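Local coordinates for protein translation initiation factor 4E (Ascaris suum, PDB 3M94) that binds the 5' cap of messenger RNA, here a trimethylguanosine diphosphate cap analogue, and so probably recruits capped transcripts for the initiation of translation, at residues G76-V81 against R162-K167; G117-V122 against S130-D135. One frame throughout, in Å; residues are numbered along the deposited sequence.

How the contacts relate
Both contacts pair neighbouring strands of the single antiparallel sheet of the eIF4E fold, and strands 127-133 and 77-83 adjoin within it, leaving the two centres about 8 Å apart. The seam between them combines hydrogen bonds with close packing: W79 N lies 2.9 Å from L131 O, a probable backbone hydrogen bond, Y163 OH is 2.7 Å from T133 OG1, a probable hydrogen bond between the two hydroxyls, and L80 CD1 packs on S130 OG at 3.3 Å. Contact 2 holds N121 of the cap pocket. Contact 1 is farther away, although the R78 side chain comes within about 5 Å of the nucleotide. Along the chain, contact 2 lies inside the loop contact 1 closes.

Contact 1. Residues G76-V81 against R162-K167; sequences GGRWLV and RYEVHK
Y163 crosses W79 at about a right angle. Its CB sits over the centre of the indole's six-membered ring, 3.6 Å from the centroid, in a CH-pi contact. CG stands anti to the backbone N (chi1 -175°), beside R78 O, and CD1 turns the phenol edge to the face of the five-membered ring, 3.6 Å from W79 CD1, with the planes at 59°. CE1 passes R78 N, CZ lies near G77, and OH approaches G77 CA to 3.2 Å while hydrogen-bonding T133; a glycine suits this spot because it brings no CB between the phenol oxygen and E164 O. W79 NE1, buried under helix 139-153, is satisfied by N142 O. The backbones are adjacent antiparallel strands of the eIF4E sheet, with R78 and E164 as a hydrogen-bonded pair, R78 N to E164 O 3.0 Å. These two side chains, on the face away from W79, run side by side. R78 NH2 meets the syn side of E164 OE1 at 3.0 Å in a salt bridge, 35° out of the carboxylate plane, and NE adds a weak bond. E164 OE2 turns to R162 NH1, 2.9 Å away, so two arginines share the carboxylate. L80 lays CD2 over one face of the R162 guanidinium, offset toward the rim. Just past the strand, H166 turns one face to G77 CA, 3.7 Å from the ring centroid and offset toward the rim.

Contact 2. Residues G117-V122 against S130-D135; sequences GAVVNV and SLWTRD. With M7M (N,N,7-trimethylguanosine 5'-(trihydrogen diphosphate)), chain C.
V119 lays its CG2 methyl on one face of the W132 indole, offset toward the rim, 3.8 Å from the centroid of the five-membered ring and 3.4 Å from NE1. CG1 is anti to the backbone N (chi1 -177°), which turns CG2 beside that N; a beta-branched residue suits a strand and presents a compact methyl to a flat ring. The backbone here is closely knit: this is the hairpin of strands 115-121 and 127-133, in which W132 N reaches G117 O at 2.8 Å, nearly in line with the carbonyl, G117 N returns a weak bond to W132 O, and V119 and S130 exchange two bonds. Glycine at 117 puts no side chain beside W132 on that face, and L131 CD1 packs against its O at 3.5 Å. Toward N121 the side chains no longer meet directly, and a water mediates instead. It lies 2.6 Å from N121 OD1 and hydrogen-bonds S130 OG; V119 O, already bonded by S130 N, is also within hydrogen-bonding distance of it. N121 ND2 bonds D56 OD1 and comes to 3.4 Å from the cap phosphate oxygen OBJ, close, but not a hydrogen bond. W132 turns its edge to the nucleotide's base, CH2 lying 4.3 Å from the methyl CBC, consistent with recognition of the methylated base in eIF4E proteins. On the V119 side of the sheet W132 also meets F60, W68 and H166; on the A118 side, W96 and L99 of helix 88-104 cover the hairpin, while strands 56-61 and 77-83 flank it.

Contact 1. Residues G76-V81 against R162-K167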
ATOM      1  N   GLY A  76      -5.380   6.664  12.256  1.00 25.74           N
ATOM      2  CA  GLY A  76      -4.227   5.945  11.749  1.00 25.34           C
ATOM      3  C   GLY A  76      -3.215   6.813  11.039  1.00 24.96           C
ATOM      4  O   GLY A  76      -3.187   8.029  11.207  1.00 25.29           O
ATOM      5  N   GLY A  77      -2.386   6.178  10.222  1.00 24.45           N
ATOM      6  CA  GLY A  77      -1.336   6.884   9.511  1.00 23.97           C
ATOM      7  C   GLY A  77      -0.777   5.996   8.436  1.00 23.57           C
ATOM      8  O   GLY A  77      -1.368   4.962   8.108  1.00 23.79           O
ATOM      9  N   ARG A  78       0.363   6.396   7.887  1.00 22.81           N
ATOM     10  CA  ARG A  78       0.961   5.670   6.793  1.00 22.76           C
ATOM     11  C   ARG A  78       2.478   5.709   6.829  1.00 22.54           C
ATOM     12  O   ARG A  78       3.083   6.718   7.213  1.00 22.40           O
ATOM     13  CB  ARG A  78       0.472   6.234   5.454  1.00 22.76           C
ATOM     14  CG  ARG A  78       1.046   7.600   5.141  1.00 23.07           C
ATOM     15  CD  ARG A  78       0.548   8.143   3.829  1.00 24.50           C
ATOM     16  NE  ARG A  78       1.256   9.381   3.518  1.00 25.64           N
ATOM     17  CZ  ARG A  78       1.009  10.148   2.465  1.00 26.36           C
ATOM     18  NH1 ARG A  78       0.058   9.822   1.608  1.00 26.44           N
ATOM     19  NH2 ARG A  78       1.711  11.257   2.276  1.00 27.58           N
ATOM     20  N   TRP A  79       3.089   4.595   6.442  1.00 22.35           N
ATOM     21  CA  TRP A  79       4.493   4.604   6.046  1.00 22.00           C
ATOM     22  C   TRP A  79       4.531   5.107   4.606  1.00 22.27           C
ATOM     23  O   TRP A  79       3.806   4.582   3.754  1.00 21.87           O
ATOM     24  CB  TRP A  79       5.076   3.202   6.124  1.00 21.73           C
ATOM     25  CG  TRP A  79       5.499   2.850   7.513  1.00 21.01           C
ATOM     26  CD1 TRP A  79       4.856   2.024   8.379  1.00 19.38           C
ATOM     27  CD2 TRP A  79       6.643   3.357   8.207  1.00 20.14           C
ATOM     28  NE1 TRP A  79       5.540   1.964   9.571  1.00 20.27           N
ATOM     29  CE2 TRP A  79       6.638   2.785   9.491  1.00 19.99           C
ATOM     30  CE3 TRP A  79       7.682   4.237   7.861  1.00 18.14           C
ATOM     31  CZ2 TRP A  79       7.631   3.058  10.428  1.00 17.58           C
ATOM     32  CZ3 TRP A  79       8.661   4.507   8.796  1.00 15.91           C
ATOM     33  CH2 TRP A  79       8.631   3.920  10.059  1.00 17.21           C
ATOM     34  N   LEU A  80       5.352   6.127   4.352  1.00 21.76           N
ATOM     35  CA  LEU A  80       5.467   6.732   3.030  1.00 21.85           C
ATOM     36  C   LEU A  80       6.820   6.424   2.392  1.00 22.03           C
ATOM     37  O   LEU A  80       7.867   6.627   3.010  1.00 21.10           O
ATOM     38  CB  LEU A  80       5.258   8.251   3.117  1.00 21.51           C
ATOM     39  CG  LEU A  80       5.476   9.094   1.853  1.00 23.20           C
ATOM     40  CD1 LEU A  80       4.414   8.806   0.783  1.00 21.25           C
ATOM     41  CD2 LEU A  80       5.503  10.605   2.193  1.00 24.02           C
ATOM     42  N   VAL A  81       6.781   5.914   1.162  1.00 22.51           N
ATOM     43  CA  VAL A  81       7.991   5.682   0.370  1.00 23.22           C
ATOM     44  C   VAL A  81       7.892   6.593  -0.863  1.00 24.09           C
ATOM     45  O   VAL A  81       6.991   6.419  -1.683  1.00 24.09           O
ATOM     46  CB  VAL A  81       8.085   4.224  -0.145  1.00 23.24           C
ATOM     47  CG1 VAL A  81       9.441   3.966  -0.788  1.00 23.32           C
ATOM     48  CG2 VAL A  81       7.795   3.198   0.961  1.00 22.62           C
ATOM     49  N   ARG A 162       9.241   7.271   6.151  1.00 24.59           N
ATOM     50  CA  ARG A 162       8.681   7.924   7.319  1.00 25.11           C
ATOM     51  C   ARG A 162       7.244   7.549   7.575  1.00 25.00           C
ATOM     52  O   ARG A 162       6.485   7.214   6.654  1.00 25.04           O
ATOM     53  CB  ARG A 162       8.853   9.452   7.251  1.00 25.15           C
ATOM     54  CG  ARG A 162       8.283  10.133   6.026  1.00 27.31           C
ATOM     55  CD  ARG A 162       8.829  11.544   5.890  1.00 29.62           C
ATOM     56  NE  ARG A 162       8.844  11.963   4.488  1.00 32.83           N
ATOM     57  CZ  ARG A 162       7.955  12.779   3.922  1.00 33.88           C
ATOM     58  NH1 ARG A 162       6.958  13.292   4.629  1.00 35.67           N
ATOM     59  NH2 ARG A 162       8.066  13.086   2.637  1.00 34.20           N
ATOM     60  N   TYR A 163       6.889   7.584   8.848  1.00 24.88           N
ATOM     61  CA  TYR A 163       5.552   7.296   9.269  1.00 25.24           C
ATOM     62  C   TYR A 163       4.941   8.604   9.739  1.00 25.66           C
ATOM     63  O   TYR A 163       5.509   9.299  10.583  1.00 25.66           O
ATOM     64  CB  TYR A 163       5.520   6.247  10.393  1.00 24.74           C
ATOM     65  CG  TYR A 163       4.102   5.878  10.733  1.00 24.88           C
ATOM     66  CD1 TYR A 163       3.406   4.946   9.965  1.00 23.43           C
ATOM     67  CD2 TYR A 163       3.426   6.508  11.784  1.00 24.81           C
ATOM     68  CE1 TYR A 163       2.091   4.628  10.239  1.00 22.30           C
ATOM     69  CE2 TYR A 163       2.107   6.196  12.068  1.00 24.45           C
ATOM     70  CZ  TYR A 163       1.448   5.256  11.282  1.00 23.89           C
ATOM     71  OH  TYR A 163       0.144   4.943  11.555  1.00 24.16           O
ATOM     72  N   GLU A 164       3.785   8.936   9.185  1.00 25.95           N
ATOM     73  CA  GLU A 164       3.107  10.181   9.519  1.00 26.60           C
ATOM     74  C   GLU A 164       1.622   9.945   9.696  1.00 26.70           C
ATOM     75  O   GLU A 164       1.061   9.029   9.087  1.00 26.48           O
ATOM     76  CB  GLU A 164       3.349  11.213   8.422  1.00 26.81           C
ATOM     77  CG  GLU A 164       3.267  10.608   7.038  1.00 28.12           C
ATOM     78  CD  GLU A 164       3.487  11.602   5.937  1.00 29.34           C
ATOM     79  OE1 GLU A 164       2.552  11.773   5.127  1.00 30.79           O
ATOM     80  OE2 GLU A 164       4.585  12.199   5.866  1.00 30.19           O
ATOM     81  N   VAL A 165       1.004  10.759  10.552  1.00 27.01           N
ATOM     82  CA  VAL A 165      -0.459  10.802  10.700  1.00 27.71           C
ATOM     83  C   VAL A 165      -1.051  11.228   9.358  1.00 27.55           C
ATOM     84  O   VAL A 165      -0.344  11.818   8.529  1.00 27.42           O
ATOM     85  CB  VAL A 165      -0.893  11.772  11.849  1.00 27.98           C
ATOM     86  CG1 VAL A 165      -2.423  11.806  12.023  1.00 29.77           C
ATOM     87  CG2 VAL A 165      -0.231  11.380  13.165  1.00 27.86           C
ATOM     88  N   HIS A 166      -2.318  10.890   9.117  1.00 27.54           N
ATOM     89  CA  HIS A 166      -2.975  11.299   7.876  1.00 27.66           C
ATOM     90  C   HIS A 166      -3.242  12.791   7.928  1.00 27.53           C
ATOM     91  O   HIS A 166      -3.773  13.285   8.926  1.00 27.89           O
ATOM     92  CB  HIS A 166      -4.272  10.510   7.631  1.00 27.52           C
ATOM     93  CG  HIS A 166      -4.044   9.062   7.321  1.00 26.83           C
ATOM     94  ND1 HIS A 166      -3.193   8.641   6.321  1.00 27.08           N
ATOM     95  CD2 HIS A 166      -4.554   7.938   7.878  1.00 25.30           C
ATOM     96  CE1 HIS A 166      -3.181   7.321   6.279  1.00 25.79           C
ATOM     97  NE2 HIS A 166      -4.001   6.870   7.212  1.00 26.35           N
ATOM     98  N   LYS A 167      -2.852  13.497   6.866  1.00 27.38           N
ATOM     99  CA  LYS A 167      -3.005  14.954   6.787  1.00 27.29           C
ATOM    100  C   LYS A 167      -4.368  15.369   6.228  1.00 27.11           C
ATOM    101  O   LYS A 167      -4.768  14.944   5.142  1.00 26.89           O
ATOM    102  CB  LYS A 167      -1.901  15.583   5.917  1.00 20.00           C
TER

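Contact 2. Residues G117-V122 against S130-D135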
ATOM      1  N   GLY A 117      -4.317  -1.055   4.422  1.00 16.45           N
ATOM      2  CA  GLY A 117      -4.081  -1.344   3.019  1.00 17.17           C
ATOM      3  C   GLY A 117      -2.905  -0.596   2.446  1.00 17.49           C
ATOM      4  O   GLY A 117      -2.207   0.121   3.169  1.00 18.77           O
ATOM      5  N   ALA A 118      -2.692  -0.755   1.145  1.00 17.13           N
ATOM      6  CA  ALA A 118      -1.594  -0.081   0.441  1.00 16.41           C
ATOM      7  C   ALA A 118      -2.091   0.904  -0.615  1.00 16.41           C
ATOM      8  O   ALA A 118      -3.179   0.730  -1.179  1.00 16.01           O
ATOM      9  CB  ALA A 118      -0.703  -1.104  -0.213  1.00 16.02           C
ATOM     10  N   VAL A 119      -1.262   1.904  -0.914  1.00 16.07           N
ATOM     11  CA  VAL A 119      -1.604   2.923  -1.898  1.00 16.25           C
ATOM     12  C   VAL A 119      -0.404   3.258  -2.775  1.00 16.19           C
ATOM     13  O   VAL A 119       0.707   3.505  -2.269  1.00 14.71           O
ATOM     14  CB  VAL A 119      -2.043   4.244  -1.213  1.00 16.04           C
ATOM     15  CG1 VAL A 119      -2.478   5.305  -2.257  1.00 17.35           C
ATOM     16  CG2 VAL A 119      -3.142   3.994  -0.200  1.00 16.74           C
ATOM     17  N   VAL A 120      -0.626   3.284  -4.087  1.00 15.99           N
ATOM     18  CA  VAL A 120       0.333   3.907  -4.971  1.00 15.77           C
ATOM     19  C   VAL A 120      -0.291   5.137  -5.634  1.00 16.57           C
ATOM     20  O   VAL A 120      -1.357   5.045  -6.252  1.00 15.81           O
ATOM     21  CB  VAL A 120       0.959   2.914  -5.992  1.00 15.95           C
ATOM     22  CG1 VAL A 120      -0.112   2.156  -6.782  1.00 16.04           C
ATOM     23  CG2 VAL A 120       1.949   3.646  -6.941  1.00 15.14           C
ATOM     24  N   ASN A 121       0.368   6.287  -5.468  1.00 16.69           N
ATOM     25  CA  ASN A 121      -0.015   7.524  -6.143  1.00 17.81           C
ATOM     26  C   ASN A 121       0.983   7.765  -7.266  1.00 18.02           C
ATOM     27  O   ASN A 121       2.186   7.841  -7.016  1.00 17.82           O
ATOM     28  CB  ASN A 121       0.001   8.718  -5.171  1.00 17.92           C
ATOM     29  CG  ASN A 121      -0.788   8.444  -3.893  1.00 19.64           C
ATOM     30  OD1 ASN A 121      -0.212   8.364  -2.812  1.00 21.22           O
ATOM     31  ND2 ASN A 121      -2.111   8.294  -4.017  1.00 19.62           N
ATOM     32  N   VAL A 122       0.491   7.855  -8.500  1.00 18.53           N
ATOM     33  CA  VAL A 122       1.351   8.139  -9.639  1.00 18.90           C
ATOM     34  C   VAL A 122       1.266   9.636  -9.900  1.00 20.33           C
ATOM     35  O   VAL A 122       0.173  10.159 -10.184  1.00 19.66           O
ATOM     36  CB  VAL A 122       0.951   7.320 -10.892  1.00 18.59           C
ATOM     37  CG1 VAL A 122       1.609   7.864 -12.144  1.00 19.05           C
ATOM     38  CG2 VAL A 122       1.311   5.865 -10.719  1.00 19.05           C
ATOM     39  N   SER A 130       2.647   3.825  -0.325  1.00 20.06           N
ATOM     40  CA  SER A 130       2.375   3.970   1.104  1.00 20.12           C
ATOM     41  C   SER A 130       1.695   2.737   1.699  1.00 19.58           C
ATOM     42  O   SER A 130       0.957   2.033   1.006  1.00 18.81           O
ATOM     43  CB  SER A 130       1.470   5.165   1.355  1.00 19.58           C
ATOM     44  OG  SER A 130       2.160   6.360   1.102  1.00 22.49           O
ATOM     45  N   LEU A 131       1.915   2.512   2.990  1.00 19.30           N
ATOM     46  CA  LEU A 131       1.216   1.436   3.707  1.00 20.39           C
ATOM     47  C   LEU A 131       0.455   2.075   4.860  1.00 20.18           C
ATOM     48  O   LEU A 131       1.066   2.656   5.746  1.00 20.60           O
ATOM     49  CB  LEU A 131       2.198   0.359   4.198  1.00 19.84           C
ATOM     50  CG  LEU A 131       1.654  -0.841   5.004  1.00 21.64           C
ATOM     51  CD1 LEU A 131       0.605  -1.631   4.229  1.00 22.22           C
ATOM     52  CD2 LEU A 131       2.798  -1.773   5.424  1.00 20.51           C
ATOM     53  N   TRP A 132      -0.869   1.950   4.833  1.00 20.03           N
ATOM     54  CA  TRP A 132      -1.761   2.549   5.837  1.00 19.92           C
ATOM     55  C   TRP A 132      -2.027   1.595   7.005  1.00 20.17           C
ATOM     56  O   TRP A 132      -2.379   0.431   6.787  1.00 18.96           O
ATOM     57  CB  TRP A 132      -3.114   2.929   5.215  1.00 19.99           C
ATOM     58  CG  TRP A 132      -3.098   4.098   4.263  1.00 19.36           C
ATOM     59  CD1 TRP A 132      -2.052   4.531   3.500  1.00 18.76           C
ATOM     60  CD2 TRP A 132      -4.205   4.946   3.941  1.00 19.29           C
ATOM     61  NE1 TRP A 132      -2.429   5.609   2.746  1.00 19.12           N
ATOM     62  CE2 TRP A 132      -3.747   5.889   2.994  1.00 19.28           C
ATOM     63  CE3 TRP A 132      -5.529   5.020   4.384  1.00 19.48           C
ATOM     64  CZ2 TRP A 132      -4.571   6.884   2.465  1.00 19.66           C
ATOM     65  CZ3 TRP A 132      -6.357   6.009   3.855  1.00 21.26           C
ATOM     66  CH2 TRP A 132      -5.871   6.927   2.905  1.00 21.23           C
ATOM     67  N   THR A 133      -1.867   2.112   8.231  1.00 20.20           N
ATOM     68  CA  THR A 133      -2.137   1.362   9.458  1.00 20.67           C
ATOM     69  C   THR A 133      -3.236   2.061  10.276  1.00 21.00           C
ATOM     70  O   THR A 133      -3.493   3.252  10.079  1.00 20.08           O
ATOM     71  CB  THR A 133      -0.865   1.179  10.319  1.00 20.62           C
ATOM     72  OG1 THR A 133      -0.456   2.448  10.853  1.00 21.13           O
ATOM     73  CG2 THR A 133       0.262   0.606   9.475  1.00 20.98           C
ATOM     74  N   ARG A 134      -3.868   1.333  11.198  1.00 20.90           N
ATOM     75  CA  ARG A 134      -5.076   1.856  11.845  1.00 21.91           C
ATOM     76  C   ARG A 134      -4.849   2.729  13.086  1.00 21.80           C
ATOM     77  O   ARG A 134      -5.754   3.436  13.498  1.00 22.23           O
ATOM     78  CB  ARG A 134      -6.129   0.758  12.085  1.00 21.96           C
ATOM     79  CG  ARG A 134      -5.774  -0.322  13.075  1.00 23.83           C
ATOM     80  CD  ARG A 134      -7.004  -1.198  13.402  1.00 25.48           C
ATOM     81  NE  ARG A 134      -7.344  -2.135  12.325  1.00 28.44           N
ATOM     82  CZ  ARG A 134      -8.390  -2.014  11.502  1.00 30.36           C
ATOM     83  NH1 ARG A 134      -8.604  -2.924  10.555  1.00 30.65           N
ATOM     84  NH2 ARG A 134      -9.233  -0.991  11.619  1.00 30.38           N
ATOM     85  N   ASP A 135      -3.650   2.695  13.664  1.00 22.10           N
ATOM     86  CA  ASP A 135      -3.366   3.458  14.879  1.00 22.75           C
ATOM     87  C   ASP A 135      -2.001   4.153  14.831  1.00 22.96           C
ATOM     88  O   ASP A 135      -0.954   3.509  14.934  1.00 22.63           O
ATOM     89  CB  ASP A 135      -3.489   2.574  16.128  1.00 22.77           C
ATOM     90  CG  ASP A 135      -3.411   3.378  17.439  1.00 24.31           C
ATOM     91  OD1 ASP A 135      -3.045   4.580  17.433  1.00 24.57           O
ATOM     92  OD2 ASP A 135      -3.716   2.791  18.495  1.00 25.56           O
TER
HETATM   93  OAX M7M C   1      -0.703  15.987  -3.341  1.00 95.53           O
HETATM   94  OAY M7M C   1       0.498  14.170  -4.504  1.00 96.02           O
HETATM   95  PAZ M7M C   1      -0.857  14.536  -4.010  1.00 96.02           P
HETATM   96  OBA M7M C   1      -1.997  14.571  -4.970  1.00 95.86           O
HETATM   97  OBB M7M C   1      -9.407  10.480   1.810  1.00 88.92           O
HETATM   98  CBC M7M C   1      -7.056  10.189   0.411  1.00 88.85           C
HETATM   99  OBD M7M C   1      -1.259  13.541  -2.818  1.00 94.84           O
HETATM  100  NBE M7M C   1     -10.736  12.210   1.324  1.00 89.59           N
HETATM  101  CBF M7M C   1      -9.634  11.494   1.137  1.00 89.36           C
HETATM  102  CBG M7M C   1      -8.772  11.948   0.182  1.00 89.17           C
HETATM  103  NBH M7M C   1      -7.634  11.411  -0.162  1.00 88.98           N
HETATM  104  CBI M7M C   1      -7.132  12.172  -1.119  1.00 89.06           C
HETATM  105  OBJ M7M C   1      -2.378  11.699  -4.075  1.00 92.92           O
HETATM  106  PBK M7M C   1      -2.494  12.520  -2.868  1.00 93.19           P
HETATM  107  OBL M7M C   1      -2.632  11.917  -1.520  1.00 92.35           O
HETATM  108  CBM M7M C   1     -10.954  13.302   0.594  1.00 89.60           C
HETATM  109  NBN M7M C   1     -10.113  13.748  -0.341  1.00 89.15           N
HETATM  110  CBO M7M C   1      -8.997  13.059  -0.555  1.00 89.09           C
HETATM  111  NBP M7M C   1      -7.969  13.169  -1.360  1.00 89.37           N
HETATM  112  CBQ M7M C   1      -7.768  14.226  -2.349  1.00 90.31           C
HETATM  113  OBR M7M C   1      -6.559  14.039  -3.060  1.00 90.49           O
HETATM  114  CBS M7M C   1      -5.537  14.914  -2.615  1.00 91.15           C
HETATM  115  CBT M7M C   1      -4.379  14.104  -2.077  1.00 91.62           C
HETATM  116  OBU M7M C   1      -3.687  13.521  -3.152  1.00 92.80           O
HETATM  117  NBV M7M C   1     -12.075  13.954   0.848  1.00 90.08           N
HETATM  118  CBW M7M C   1     -12.392  15.144   0.107  1.00 90.33           C
HETATM  119  CBX M7M C   1      -7.619  15.501  -1.579  1.00 90.88           C
HETATM  120  CBY M7M C   1      -6.128  15.638  -1.441  1.00 91.33           C
HETATM  121  CBZ M7M C   1     -12.956  13.449   1.873  1.00 90.17           C
HETATM  122  OCA M7M C   1      -8.165  16.522  -2.394  1.00 90.86           O
HETATM  123  OCB M7M C   1      -5.704  16.991  -1.453  1.00 92.18           O
HETATM  124  O   HOH W   1       0.851   6.390  -1.496  1.00 15.93           O